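Local coordinates for protein metal-dependent phosphohydrolase, HDOD domain-containing (Geobacter sulfurreducens, PDB 3HC1) that is of unknown function but binds a pair of iron ions in an HD-type site, and is probably a metal-dependent phosphohydrolase, at residues A[71-76]-A[91-96]; A[24-29]-A[156-161]; A[135-140]-A[282-287]. All blocks are in the same frame, centred on the assembly; numbering follows the deposited sequence.

Interaction 1: residues A[71-76]-A[91-96]; sequences PLYSAA and LDLLRE. With GOL (glycerol), chain H.
Glu96 OE2 is gripped from two directions: the hydroxyl of Tyr73 donates to it in a very short hydrogen bond, 2.5 Å from OH to OE2, and O3 of a bound glycerol adds a weak one, 3.0 Å from O3 to OE2. The oxygen sits at the edge of the phenol ring, near its plane, while the carboxylate itself is turned steeply, its plane 78° from that of the ring. Glu96 reaches this far because CG lies anti to the backbone N (chi1 -170°) and the chain runs extended beyond it. Its other oxygen, OE1, makes a salt bridge with Lys131, so both oxygens of this buried acid have partners. The contact joins two helices of the all-helical HDOD domain, the short helix 71-74, after which Ala75 leaves helical geometry with a positive phi, and the long helix 82-108. Between them the glycerol, probably from the crystallisation liquor, donates from O2 to Leu72 O and lays C3 over one face of the Tyr73 ring, with C3 3.6 Å from CE2. A methyl, CD2 of Leu93, comes obliquely to Tyr73 CE2 at 3.8 Å. A phenylalanine in place of Tyr73 would probably keep this apolar touch but leave Glu96 OE2 without its strongest partner. Beyond the segments, Tyr73 also packs on Tyr146 of helix 142-150 and on Leu67 of helix 58-69.

Interaction 2: residues A[24-29]-A[156-161]; sequences DELPTV and EVFINF
Pro27 and Phe158 bring their CA atoms to 7.3 Å of each other where the loop 24-29, without regular secondary structure and extended at Leu26 and Pro27, passes helix 154-162. The contact is small and wholly apolar, and the Phe158 ring makes all of it from the helix side. Its CG stands anti to the backbone N (chi1 175°), a setting that carries the ring out from the helix to the loop. There the proline meets it at the edge: Pro27 CD lies 3.6 Å from Phe158 CD1 and near the ring plane, and Pro27 CG, also in plane, is 3.8 Å from the same CD1. The two side chains cross at about a right angle, and with CD and CG near its plane the proline abuts the edge of the benzene ring and does not stack on it. Leu26 approaches the ring obliquely with one methyl, its CD2 3.6 Å from Phe158 CE1; two consecutive loop residues thus meet neighbouring carbons of one ring. The side chains of Phe158 and the iron ligand His193 are about 7 Å apart, and the nearest iron is about 12 Å from Phe158, so the contact does not touch the metal. Phe158 also meets Phe162, their planes nearly parallel, and packs on Val196 of helix 193-203; Pro27 O accepts a hydrogen bond from Trp204 NE1, just past that helix, while Leu26 touches Arg203 at its end.

Interaction 3: residues A[135-140]-A[282-287]; sequences ERTGFL and KLIVAE
Arg136 and Glu287 face each other through a side-on salt bridge in which the guanidinium uses NE and one terminal nitrogen, one for each carboxylate oxygen. NE donates to Glu287 OE1 at 2.9 Å with an N-H...O angle of 157°, and NH2 donates to Glu287 OE2 at 2.8 Å, somewhat straighter at 165°. Each oxygen accepts on its syn lone pair and lies close to the guanidinium plane. The two flat groups are nearly coplanar, 18° apart, so the pair of bonds fixes how each is turned about its last torsion. Beside this bridge, Ile284 reaches across with its outermost methyl: CD1 is 3.9 Å from Arg136 CB and 4.0 Å from Thr137 CG2. The aliphatic start of the arginine is therefore part of the apolar packing, while a bend at its chi2 turns the polar end to the acid. This is the C-terminal end of helix 116-136, the helix that carries the iron ligand His122. Gly138 leaves it with positive phi in a Schellman motif, and the chain runs on into the loop before helix 142-150. Glu287, on helix 281-302, reaches back across with an extended chain. Thr137 OG1 is hydrogen-bonded back to Ile133 O, in the last turn of helix 116-136, which steadies the side chain while its methyl faces Ile284. Farther out, Phe279, in the loop before helix 281-302, touches both Thr137 and Ile284, and Met233 of helix 229-243 packs on Thr137 as well.

In the fold
Following the chain from the N terminus, the loop 24-29 opens interaction 2, whose partner segment comes 127 residues later. Nested within that span, interaction 1 closes a short local loop, 14 residues separating its segments, and joins helix 71-74 to helix 82-108. The next long helix, 116-136, ends at interaction 3, which opens before helix 154-162 closes interaction 2; the two therefore cross, and they lie on opposite sides of the chain's centre, 34 Å apart centre to centre. Interaction 3 closes only at helix 281-302, tying the C-terminal helix to the end of helix 116-136. Interactions 1 and 3 follow in series and come within about 6 Å at their nearest atoms without touching.

Interaction 1: residues A[71-76]-A[91-96]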
ATOM      1  N   PRO A  71      -1.022  19.906   2.343  1.00 36.84           N
ATOM      2  CA  PRO A  71       0.128  20.458   1.588  1.00 36.91           C
ATOM      3  C   PRO A  71       0.583  19.555   0.441  1.00 37.35           C
ATOM      4  O   PRO A  71       0.822  20.035  -0.669  1.00 36.49           O
ATOM      5  CB  PRO A  71       1.230  20.579   2.644  1.00 37.57           C
ATOM      6  CG  PRO A  71       0.534  20.535   3.987  1.00 39.80           C
ATOM      7  CD  PRO A  71      -0.867  20.036   3.806  1.00 35.63           C
ATOM      8  N   LEU A  72       0.675  18.250   0.719  1.00 35.32           N
ATOM      9  CA  LEU A  72       1.175  17.259  -0.244  1.00 34.56           C
ATOM     10  C   LEU A  72       0.397  17.268  -1.563  1.00 33.26           C
ATOM     11  O   LEU A  72       0.971  17.028  -2.643  1.00 35.23           O
ATOM     12  CB  LEU A  72       1.150  15.850   0.393  1.00 31.94           C
ATOM     13  CG  LEU A  72       1.590  14.630  -0.446  1.00 36.46           C
ATOM     14  CD1 LEU A  72       3.074  14.685  -0.808  1.00 36.49           C
ATOM     15  CD2 LEU A  72       1.273  13.311   0.306  1.00 29.56           C
ATOM     16  N   TYR A  73      -0.906  17.512  -1.479  1.00 31.64           N
ATOM     17  CA  TYR A  73      -1.754  17.535  -2.667  1.00 32.71           C
ATOM     18  C   TYR A  73      -1.886  18.942  -3.253  1.00 36.36           C
ATOM     19  O   TYR A  73      -1.772  19.112  -4.471  1.00 34.52           O
ATOM     20  CB  TYR A  73      -3.141  16.917  -2.377  1.00 33.36           C
ATOM     21  CG  TYR A  73      -3.049  15.413  -2.341  1.00 34.47           C
ATOM     22  CD1 TYR A  73      -2.677  14.744  -1.171  1.00 27.68           C
ATOM     23  CD2 TYR A  73      -3.241  14.664  -3.495  1.00 36.21           C
ATOM     24  CE1 TYR A  73      -2.540  13.351  -1.137  1.00 30.08           C
ATOM     25  CE2 TYR A  73      -3.120  13.269  -3.478  1.00 32.49           C
ATOM     26  CZ  TYR A  73      -2.778  12.618  -2.301  1.00 30.77           C
ATOM     27  OH  TYR A  73      -2.634  11.249  -2.313  1.00 26.55           O
ATOM     28  N   SER A  74      -2.095  19.925  -2.376  1.00 35.87           N
ATOM     29  CA  SER A  74      -2.523  21.280  -2.778  1.00 37.19           C
ATOM     30  C   SER A  74      -1.419  22.276  -2.880  1.00 38.00           C
ATOM     31  O   SER A  74      -1.533  23.236  -3.644  1.00 41.04           O
ATOM     32  CB  SER A  74      -3.428  21.879  -1.718  1.00 34.23           C
ATOM     33  OG  SER A  74      -4.729  21.430  -1.854  1.00 40.54           O
ATOM     34  N   ALA A  75      -0.401  22.109  -2.040  1.00 36.74           N
ATOM     35  CA  ALA A  75       0.560  23.148  -1.805  1.00 38.55           C
ATOM     36  C   ALA A  75      -0.205  24.234  -1.066  1.00 38.37           C
ATOM     37  O   ALA A  75      -1.109  23.921  -0.273  1.00 38.49           O
ATOM     38  CB  ALA A  75       1.159  23.666  -3.148  1.00 40.25           C
ATOM     39  N   ALA A  76       0.108  25.499  -1.363  1.00 37.25           N
ATOM     40  CA  ALA A  76      -0.469  26.643  -0.653  1.00 35.79           C
ATOM     41  C   ALA A  76      -1.851  27.086  -1.145  1.00 35.07           C
ATOM     42  O   ALA A  76      -2.423  28.009  -0.588  1.00 35.50           O
ATOM     43  CB  ALA A  76       0.521  27.838  -0.699  1.00 36.04           C
ATOM     44  N   LEU A  91      -7.417  14.672 -12.882  1.00 25.64           N
ATOM     45  CA  LEU A  91      -8.050  13.349 -12.901  1.00 27.22           C
ATOM     46  C   LEU A  91      -7.281  12.331 -12.050  1.00 26.67           C
ATOM     47  O   LEU A  91      -7.877  11.651 -11.220  1.00 24.64           O
ATOM     48  CB  LEU A  91      -8.183  12.848 -14.349  1.00 27.99           C
ATOM     49  CG  LEU A  91      -8.671  11.428 -14.674  1.00 27.67           C
ATOM     50  CD1 LEU A  91     -10.112  11.209 -14.215  1.00 29.87           C
ATOM     51  CD2 LEU A  91      -8.504  11.147 -16.159  1.00 30.11           C
ATOM     52  N   ASP A  92      -5.965  12.249 -12.234  1.00 26.08           N
ATOM     53  CA  ASP A  92      -5.188  11.239 -11.504  1.00 26.25           C
ATOM     54  C   ASP A  92      -5.134  11.459  -9.983  1.00 23.65           C
ATOM     55  O   ASP A  92      -5.421  10.523  -9.205  1.00 20.87           O
ATOM     56  CB  ASP A  92      -3.780  11.100 -12.099  1.00 27.92           C
ATOM     57  CG  ASP A  92      -3.794  10.565 -13.516  1.00 32.80           C
ATOM     58  OD1 ASP A  92      -4.865  10.150 -14.014  1.00 37.10           O
ATOM     59  OD2 ASP A  92      -2.723  10.573 -14.143  1.00 43.42           O
ATOM     60  N   LEU A  93      -4.779  12.665  -9.541  1.00 21.09           N
ATOM     61  CA  LEU A  93      -4.766  12.945  -8.109  1.00 20.34           C
ATOM     62  C   LEU A  93      -6.183  12.853  -7.498  1.00 22.45           C
ATOM     63  O   LEU A  93      -6.337  12.463  -6.327  1.00 19.57           O
ATOM     64  CB  LEU A  93      -4.089  14.268  -7.790  1.00 22.46           C
ATOM     65  CG  LEU A  93      -2.568  14.322  -8.028  1.00 22.86           C
ATOM     66  CD1 LEU A  93      -2.015  15.762  -7.987  1.00 18.80           C
ATOM     67  CD2 LEU A  93      -1.826  13.440  -7.042  1.00 24.51           C
ATOM     68  N   LEU A  94      -7.224  13.179  -8.271  1.00 20.65           N
ATOM     69  CA  LEU A  94      -8.575  12.988  -7.746  1.00 20.77           C
ATOM     70  C   LEU A  94      -8.924  11.481  -7.524  1.00 20.27           C
ATOM     71  O   LEU A  94      -9.467  11.146  -6.478  1.00 21.49           O
ATOM     72  CB  LEU A  94      -9.637  13.664  -8.597  1.00 19.96           C
ATOM     73  CG  LEU A  94     -11.088  13.656  -8.070  1.00 17.46           C
ATOM     74  CD1 LEU A  94     -11.195  14.402  -6.770  1.00 23.82           C
ATOM     75  CD2 LEU A  94     -12.032  14.244  -9.125  1.00 21.57           C
ATOM     76  N   ARG A  95      -8.659  10.629  -8.513  1.00 18.11           N
ATOM     77  CA  ARG A  95      -8.803   9.159  -8.379  1.00 22.57           C
ATOM     78  C   ARG A  95      -8.023   8.679  -7.151  1.00 21.03           C
ATOM     79  O   ARG A  95      -8.508   7.878  -6.364  1.00 21.95           O
ATOM     80  CB  ARG A  95      -8.278   8.416  -9.614  1.00 21.39           C
ATOM     81  CG  ARG A  95      -9.167   8.416 -10.915  1.00 29.28           C
ATOM     82  CD  ARG A  95      -8.259   8.101 -12.144  1.00 27.83           C
ATOM     83  NE  ARG A  95      -8.997   7.636 -13.303  1.00 35.65           N
ATOM     84  CZ  ARG A  95      -8.530   7.581 -14.556  1.00 29.53           C
ATOM     85  NH1 ARG A  95      -7.288   7.959 -14.866  1.00 41.85           N
ATOM     86  NH2 ARG A  95      -9.330   7.156 -15.530  1.00 40.81           N
ATOM     87  N   GLU A  96      -6.801   9.177  -7.005  1.00 21.86           N
ATOM     88  CA  GLU A  96      -5.947   8.821  -5.887  1.00 19.20           C
ATOM     89  C   GLU A  96      -6.530   9.229  -4.566  1.00 18.06           C
ATOM     90  O   GLU A  96      -6.513   8.465  -3.629  1.00 19.80           O
ATOM     91  CB  GLU A  96      -4.588   9.508  -6.015  1.00 20.89           C
ATOM     92  CG  GLU A  96      -3.577   9.009  -5.038  1.00 18.91           C
ATOM     93  CD  GLU A  96      -2.199   9.579  -5.281  1.00 19.03           C
ATOM     94  OE1 GLU A  96      -1.606   9.285  -6.350  1.00 24.78           O
ATOM     95  OE2 GLU A  96      -1.698  10.302  -4.388  1.00 21.77           O
TER
HETATM   96  C1  GOL H 311       1.683  13.451  -6.020  1.00 55.51           C
HETATM   97  O1  GOL H 311       1.760  12.078  -6.191  1.00 51.92           O
HETATM   98  C2  GOL H 311       1.285  13.703  -4.577  1.00 53.83           C
HETATM   99  O2  GOL H 311       0.636  14.965  -4.590  1.00 59.13           O
HETATM  100  C3  GOL H 311       0.344  12.613  -4.053  1.00 41.81           C
HETATM  101  O3  GOL H 311       0.973  11.430  -3.571  1.00 45.51           O

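Interaction 2: residues A[24-29]-A[156-161]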
ATOM      1  N   ASP A  24     -16.665 -16.205   8.654  1.00 33.01           N
ATOM      2  CA  ASP A  24     -18.013 -16.172   8.137  1.00 31.05           C
ATOM      3  C   ASP A  24     -18.203 -14.928   7.269  1.00 31.91           C
ATOM      4  O   ASP A  24     -18.376 -15.071   6.081  1.00 36.88           O
ATOM      5  CB  ASP A  24     -19.035 -16.291   9.273  1.00 31.37           C
ATOM      6  CG  ASP A  24     -20.440 -16.580   8.769  1.00 29.63           C
ATOM      7  OD1 ASP A  24     -20.601 -17.362   7.813  1.00 36.82           O
ATOM      8  OD2 ASP A  24     -21.381 -16.000   9.317  1.00 43.01           O
ATOM      9  N   GLU A  25     -18.134 -13.725   7.837  0.50 32.05           N
ATOM     10  CA  GLU A  25     -18.261 -12.491   7.031  0.50 32.05           C
ATOM     11  C   GLU A  25     -16.911 -11.803   6.709  0.50 31.37           C
ATOM     12  O   GLU A  25     -16.303 -11.174   7.569  0.50 28.71           O
ATOM     13  CB  GLU A  25     -19.212 -11.495   7.699  0.50 33.06           C
ATOM     14  CG  GLU A  25     -20.684 -11.897   7.685  0.50 36.42           C
ATOM     15  CD  GLU A  25     -21.187 -12.355   6.329  0.50 35.67           C
ATOM     16  OE1 GLU A  25     -21.168 -11.559   5.362  0.50 39.60           O
ATOM     17  OE2 GLU A  25     -21.607 -13.515   6.246  0.50 21.77           O
ATOM     18  N   LEU A  26     -16.521 -11.845   5.439  1.00 31.98           N
ATOM     19  CA  LEU A  26     -15.209 -11.402   4.990  1.00 32.39           C
ATOM     20  C   LEU A  26     -15.263  -9.923   4.725  1.00 32.47           C
ATOM     21  O   LEU A  26     -16.280  -9.450   4.237  1.00 31.60           O
ATOM     22  CB  LEU A  26     -14.877 -12.070   3.668  1.00 32.22           C
ATOM     23  CG  LEU A  26     -14.647 -13.563   3.697  1.00 27.68           C
ATOM     24  CD1 LEU A  26     -14.500 -14.031   2.247  1.00 34.61           C
ATOM     25  CD2 LEU A  26     -13.410 -13.838   4.462  1.00 30.74           C
ATOM     26  N   PRO A  27     -14.136  -9.208   4.925  1.00 30.97           N
ATOM     27  CA  PRO A  27     -14.204  -7.795   4.592  1.00 33.49           C
ATOM     28  C   PRO A  27     -14.482  -7.534   3.109  1.00 33.65           C
ATOM     29  O   PRO A  27     -14.121  -8.345   2.220  1.00 30.17           O
ATOM     30  CB  PRO A  27     -12.823  -7.272   4.989  1.00 31.19           C
ATOM     31  CG  PRO A  27     -11.922  -8.442   4.871  1.00 32.67           C
ATOM     32  CD  PRO A  27     -12.765  -9.642   5.220  1.00 30.38           C
ATOM     33  N   THR A  28     -15.085  -6.385   2.856  1.00 36.84           N
ATOM     34  CA  THR A  28     -15.392  -5.925   1.509  0.50 37.61           C
ATOM     35  C   THR A  28     -14.715  -4.573   1.269  1.00 38.63           C
ATOM     36  O   THR A  28     -14.362  -3.882   2.224  1.00 39.86           O
ATOM     37  CB  THR A  28     -16.911  -5.773   1.320  0.50 37.55           C
ATOM     38  OG1 THR A  28     -17.187  -5.432  -0.038  0.50 37.91           O
ATOM     39  CG2 THR A  28     -17.480  -4.699   2.248  0.50 38.05           C
ATOM     40  N   VAL A  29     -14.542  -4.213  -0.000  1.00 37.78           N
ATOM     41  CA  VAL A  29     -14.146  -2.857  -0.379  1.00 38.66           C
ATOM     42  C   VAL A  29     -15.281  -2.237  -1.220  1.00 36.98           C
ATOM     43  O   VAL A  29     -15.900  -2.941  -2.039  1.00 36.34           O
ATOM     44  CB  VAL A  29     -12.798  -2.856  -1.166  1.00 39.79           C
ATOM     45  CG1 VAL A  29     -11.633  -3.165  -0.221  1.00 37.03           C
ATOM     46  CG2 VAL A  29     -12.819  -3.863  -2.302  1.00 39.41           C
ATOM     47  N   GLU A 156      -2.706  -8.472   6.259  1.00 14.64           N
ATOM     48  CA  GLU A 156      -2.492  -8.239   7.711  1.00 17.79           C
ATOM     49  C   GLU A 156      -3.713  -7.579   8.290  1.00 15.82           C
ATOM     50  O   GLU A 156      -4.066  -7.838   9.434  1.00 16.94           O
ATOM     51  CB  GLU A 156      -1.291  -7.327   8.023  1.00 15.53           C
ATOM     52  CG  GLU A 156       0.043  -7.817   7.664  1.00 31.65           C
ATOM     53  CD  GLU A 156       0.564  -8.906   8.597  1.00 32.04           C
ATOM     54  OE1 GLU A 156      -0.154  -9.887   8.798  1.00 34.79           O
ATOM     55  OE2 GLU A 156       1.692  -8.764   9.106  1.00 36.57           O
ATOM     56  N   VAL A 157      -4.379  -6.740   7.500  1.00 19.01           N
ATOM     57  CA  VAL A 157      -5.616  -6.152   7.911  1.00 18.51           C
ATOM     58  C   VAL A 157      -6.628  -7.247   8.128  1.00 20.05           C
ATOM     59  O   VAL A 157      -7.307  -7.289   9.139  1.00 17.42           O
ATOM     60  CB  VAL A 157      -6.169  -5.100   6.903  1.00 18.53           C
ATOM     61  CG1 VAL A 157      -7.577  -4.664   7.320  1.00 17.74           C
ATOM     62  CG2 VAL A 157      -5.246  -3.899   6.891  1.00 16.55           C
ATOM     63  N   PHE A 158      -6.693  -8.178   7.191  1.00 20.05           N
ATOM     64  CA  PHE A 158      -7.599  -9.297   7.340  1.00 18.25           C
ATOM     65  C   PHE A 158      -7.317 -10.142   8.557  1.00 17.56           C
ATOM     66  O   PHE A 158      -8.232 -10.467   9.294  1.00 17.55           O
ATOM     67  CB  PHE A 158      -7.543 -10.199   6.102  1.00 23.17           C
ATOM     68  CG  PHE A 158      -8.366 -11.424   6.248  1.00 23.00           C
ATOM     69  CD1 PHE A 158      -9.721 -11.366   6.013  1.00 30.01           C
ATOM     70  CD2 PHE A 158      -7.805 -12.616   6.688  1.00 21.76           C
ATOM     71  CE1 PHE A 158     -10.495 -12.494   6.166  1.00 31.31           C
ATOM     72  CE2 PHE A 158      -8.589 -13.728   6.840  1.00 23.73           C
ATOM     73  CZ  PHE A 158      -9.925 -13.657   6.588  1.00 26.45           C
ATOM     74  N   ILE A 159      -6.061 -10.565   8.742  1.00 15.50           N
ATOM     75  CA  ILE A 159      -5.744 -11.446   9.840  1.00 16.57           C
ATOM     76  C   ILE A 159      -6.004 -10.713  11.182  1.00 17.60           C
ATOM     77  O   ILE A 159      -6.513 -11.331  12.133  1.00 18.77           O
ATOM     78  CB  ILE A 159      -4.298 -11.938   9.780  1.00 17.42           C
ATOM     79  CG1 ILE A 159      -4.054 -12.729   8.481  1.00 19.20           C
ATOM     80  CG2 ILE A 159      -3.906 -12.778  10.989  1.00 21.59           C
ATOM     81  CD1 ILE A 159      -2.607 -13.079   8.310  1.00 18.87           C
ATOM     82  N   ASN A 160      -5.609  -9.431  11.232  1.00 13.89           N
ATOM     83  CA  ASN A 160      -5.710  -8.593  12.454  1.00 14.42           C
ATOM     84  C   ASN A 160      -7.169  -8.448  12.895  1.00 14.77           C
ATOM     85  O   ASN A 160      -7.486  -8.609  14.068  1.00 15.89           O
ATOM     86  CB  ASN A 160      -5.065  -7.211  12.243  1.00 13.64           C
ATOM     87  CG  ASN A 160      -5.018  -6.375  13.539  1.00 15.69           C
ATOM     88  OD1 ASN A 160      -4.692  -6.884  14.635  1.00 17.18           O
ATOM     89  ND2 ASN A 160      -5.338  -5.112  13.419  1.00 13.35           N
ATOM     90  N   PHE A 161      -8.053  -8.185  11.943  1.00 16.44           N
ATOM     91  CA  PHE A 161      -9.453  -7.869  12.255  1.00 16.93           C
ATOM     92  C   PHE A 161     -10.322  -9.134  12.287  1.00 19.81           C
ATOM     93  O   PHE A 161     -11.331  -9.179  12.996  1.00 21.54           O
ATOM     94  CB  PHE A 161     -10.062  -6.893  11.253  1.00 16.56           C
ATOM     95  CG  PHE A 161      -9.640  -5.452  11.404  1.00 16.83           C
ATOM     96  CD1 PHE A 161      -9.054  -4.956  12.587  1.00 15.84           C
ATOM     97  CD2 PHE A 161      -9.904  -4.563  10.357  1.00 17.75           C
ATOM     98  CE1 PHE A 161      -8.728  -3.647  12.706  1.00 18.20           C
ATOM     99  CE2 PHE A 161      -9.576  -3.216  10.479  1.00 17.61           C
ATOM    100  CZ  PHE A 161      -8.988  -2.765  11.660  1.00 19.86           C
TER

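Interaction 3: residues A[135-140]-A[282-287]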
ATOM      1  N   GLU A 135       7.588   8.207  -9.685  1.00 21.70           N
ATOM      2  CA  GLU A 135       7.864   9.519 -10.255  1.00 24.06           C
ATOM      3  C   GLU A 135       9.343   9.729 -10.579  1.00 22.39           C
ATOM      4  O   GLU A 135       9.680  10.133 -11.699  1.00 23.14           O
ATOM      5  CB  GLU A 135       7.298  10.619  -9.333  1.00 22.29           C
ATOM      6  CG  GLU A 135       5.754  10.543  -9.252  1.00 28.75           C
ATOM      7  CD  GLU A 135       5.132  11.418  -8.162  1.00 32.68           C
ATOM      8  OE1 GLU A 135       5.803  11.770  -7.174  1.00 41.59           O
ATOM      9  OE2 GLU A 135       3.943  11.748  -8.318  1.00 35.52           O
ATOM     10  N   ARG A 136      10.235   9.402  -9.642  1.00 20.82           N
ATOM     11  CA  ARG A 136      11.665   9.629  -9.861  1.00 22.41           C
ATOM     12  C   ARG A 136      12.303   8.721 -10.895  1.00 23.86           C
ATOM     13  O   ARG A 136      13.373   9.040 -11.432  1.00 22.17           O
ATOM     14  CB  ARG A 136      12.478   9.498  -8.554  1.00 23.55           C
ATOM     15  CG  ARG A 136      12.122  10.484  -7.487  1.00 21.70           C
ATOM     16  CD  ARG A 136      12.392  11.928  -7.852  1.00 27.99           C
ATOM     17  NE  ARG A 136      11.883  12.763  -6.773  1.00 32.57           N
ATOM     18  CZ  ARG A 136      10.630  13.192  -6.641  1.00 39.99           C
ATOM     19  NH1 ARG A 136       9.708  12.946  -7.569  1.00 45.04           N
ATOM     20  NH2 ARG A 136      10.295  13.892  -5.564  1.00 35.67           N
ATOM     21  N   THR A 137      11.667   7.601 -11.200  1.00 19.75           N
ATOM     22  CA  THR A 137      12.233   6.652 -12.144  1.00 20.90           C
ATOM     23  C   THR A 137      11.511   6.745 -13.487  1.00 23.68           C
ATOM     24  O   THR A 137      11.780   5.960 -14.391  1.00 28.26           O
ATOM     25  CB  THR A 137      12.177   5.222 -11.564  1.00 17.63           C
ATOM     26  OG1 THR A 137      10.806   4.837 -11.314  1.00 22.45           O
ATOM     27  CG2 THR A 137      13.032   5.109 -10.272  1.00 20.53           C
ATOM     28  N   GLY A 138      10.568   7.676 -13.594  1.00 25.21           N
ATOM     29  CA  GLY A 138       9.829   7.939 -14.841  1.00 26.08           C
ATOM     30  C   GLY A 138       8.745   6.935 -15.184  1.00 26.72           C
ATOM     31  O   GLY A 138       8.354   6.812 -16.362  1.00 25.06           O
ATOM     32  N   PHE A 139       8.228   6.227 -14.176  1.00 23.16           N
ATOM     33  CA  PHE A 139       7.184   5.239 -14.422  1.00 22.72           C
ATOM     34  C   PHE A 139       5.911   6.000 -14.843  1.00 22.93           C
ATOM     35  O   PHE A 139       5.517   6.972 -14.211  1.00 25.67           O
ATOM     36  CB  PHE A 139       6.953   4.360 -13.181  1.00 20.41           C
ATOM     37  CG  PHE A 139       6.011   3.249 -13.411  1.00 15.77           C
ATOM     38  CD1 PHE A 139       6.428   2.095 -14.046  1.00 28.13           C
ATOM     39  CD2 PHE A 139       4.684   3.350 -13.042  1.00 17.22           C
ATOM     40  CE1 PHE A 139       5.534   1.052 -14.278  1.00 21.88           C
ATOM     41  CE2 PHE A 139       3.785   2.318 -13.287  1.00 19.62           C
ATOM     42  CZ  PHE A 139       4.218   1.165 -13.900  1.00 23.55           C
ATOM     43  N   LEU A 140       5.316   5.603 -15.962  1.00 25.15           N
ATOM     44  CA  LEU A 140       4.238   6.391 -16.604  1.00 25.87           C
ATOM     45  C   LEU A 140       2.870   6.561 -15.876  1.00 26.58           C
ATOM     46  O   LEU A 140       2.158   7.572 -16.055  1.00 26.41           O
ATOM     47  CB  LEU A 140       4.012   5.869 -18.052  1.00 28.05           C
ATOM     48  CG  LEU A 140       5.079   6.355 -19.053  1.00 33.13           C
ATOM     49  CD1 LEU A 140       4.728   5.999 -20.540  1.00 33.62           C
ATOM     50  CD2 LEU A 140       5.311   7.867 -18.930  1.00 34.10           C
ATOM     51  N   LYS A 282      21.097   6.262  -5.451  1.00 22.95           N
ATOM     52  CA  LYS A 282      21.772   6.957  -4.337  1.00 22.78           C
ATOM     53  C   LYS A 282      21.077   8.276  -3.978  1.00 23.46           C
ATOM     54  O   LYS A 282      20.794   8.549  -2.813  1.00 23.32           O
ATOM     55  CB  LYS A 282      23.247   7.235  -4.655  1.00 25.96           C
ATOM     56  CG  LYS A 282      24.125   5.976  -4.751  1.00 28.60           C
ATOM     57  CD  LYS A 282      25.609   6.336  -4.944  1.00 31.10           C
ATOM     58  CE  LYS A 282      25.915   6.858  -6.379  1.00 46.39           C
ATOM     59  NZ  LYS A 282      27.037   7.888  -6.493  1.00 42.34           N
ATOM     60  N   LEU A 283      20.777   9.090  -4.978  1.00 24.31           N
ATOM     61  CA  LEU A 283      20.098  10.381  -4.737  1.00 22.89           C
ATOM     62  C   LEU A 283      18.639  10.196  -4.304  1.00 21.05           C
ATOM     63  O   LEU A 283      18.137  10.969  -3.493  1.00 20.45           O
ATOM     64  CB  LEU A 283      20.172  11.267  -5.970  1.00 22.19           C
ATOM     65  CG  LEU A 283      21.619  11.592  -6.380  1.00 28.90           C
ATOM     66  CD1 LEU A 283      21.653  12.350  -7.734  1.00 22.04           C
ATOM     67  CD2 LEU A 283      22.378  12.364  -5.277  1.00 24.33           C
ATOM     68  N   ILE A 284      17.970   9.176  -4.834  1.00 20.14           N
ATOM     69  CA  ILE A 284      16.601   8.869  -4.400  1.00 17.79           C
ATOM     70  C   ILE A 284      16.568   8.449  -2.923  1.00 17.54           C
ATOM     71  O   ILE A 284      15.747   8.942  -2.180  1.00 14.95           O
ATOM     72  CB  ILE A 284      15.896   7.773  -5.246  1.00 18.68           C
ATOM     73  CG1 ILE A 284      15.835   8.164  -6.739  1.00 21.04           C
ATOM     74  CG2 ILE A 284      14.444   7.480  -4.694  1.00 11.00           C
ATOM     75  CD1 ILE A 284      15.409   7.033  -7.648  1.00 19.81           C
ATOM     76  N   VAL A 285      17.439   7.531  -2.508  1.00 17.35           N
ATOM     77  CA  VAL A 285      17.491   7.146  -1.109  1.00 16.46           C
ATOM     78  C   VAL A 285      17.791   8.379  -0.245  1.00 18.00           C
ATOM     79  O   VAL A 285      17.142   8.603   0.773  1.00 16.32           O
ATOM     80  CB  VAL A 285      18.524   6.048  -0.832  1.00 16.91           C
ATOM     81  CG1 VAL A 285      18.669   5.844   0.727  1.00 16.75           C
ATOM     82  CG2 VAL A 285      18.093   4.775  -1.483  1.00 13.29           C
ATOM     83  N   ALA A 286      18.756   9.200  -0.687  1.00 16.01           N
ATOM     84  CA  ALA A 286      19.093  10.414   0.038  1.00 18.23           C
ATOM     85  C   ALA A 286      17.923  11.345   0.205  1.00 17.40           C
ATOM     86  O   ALA A 286      17.700  11.884   1.343  1.00 19.26           O
ATOM     87  CB  ALA A 286      20.273  11.131  -0.579  1.00 16.06           C
ATOM     88  N   GLU A 287      17.162  11.523  -0.876  1.00 18.37           N
ATOM     89  CA  GLU A 287      15.947  12.359  -0.843  1.00 16.38           C
ATOM     90  C   GLU A 287      14.900  11.842   0.139  1.00 19.26           C
ATOM     91  O   GLU A 287      14.289  12.617   0.907  1.00 19.37           O
ATOM     92  CB  GLU A 287      15.322  12.476  -2.241  1.00 17.98           C
ATOM     93  CG  GLU A 287      14.104  13.370  -2.251  1.00 28.77           C
ATOM     94  CD  GLU A 287      13.354  13.367  -3.564  1.00 32.20           C
ATOM     95  OE1 GLU A 287      13.835  12.792  -4.572  1.00 26.54           O
ATOM     96  OE2 GLU A 287      12.287  13.994  -3.590  1.00 29.09           O
TER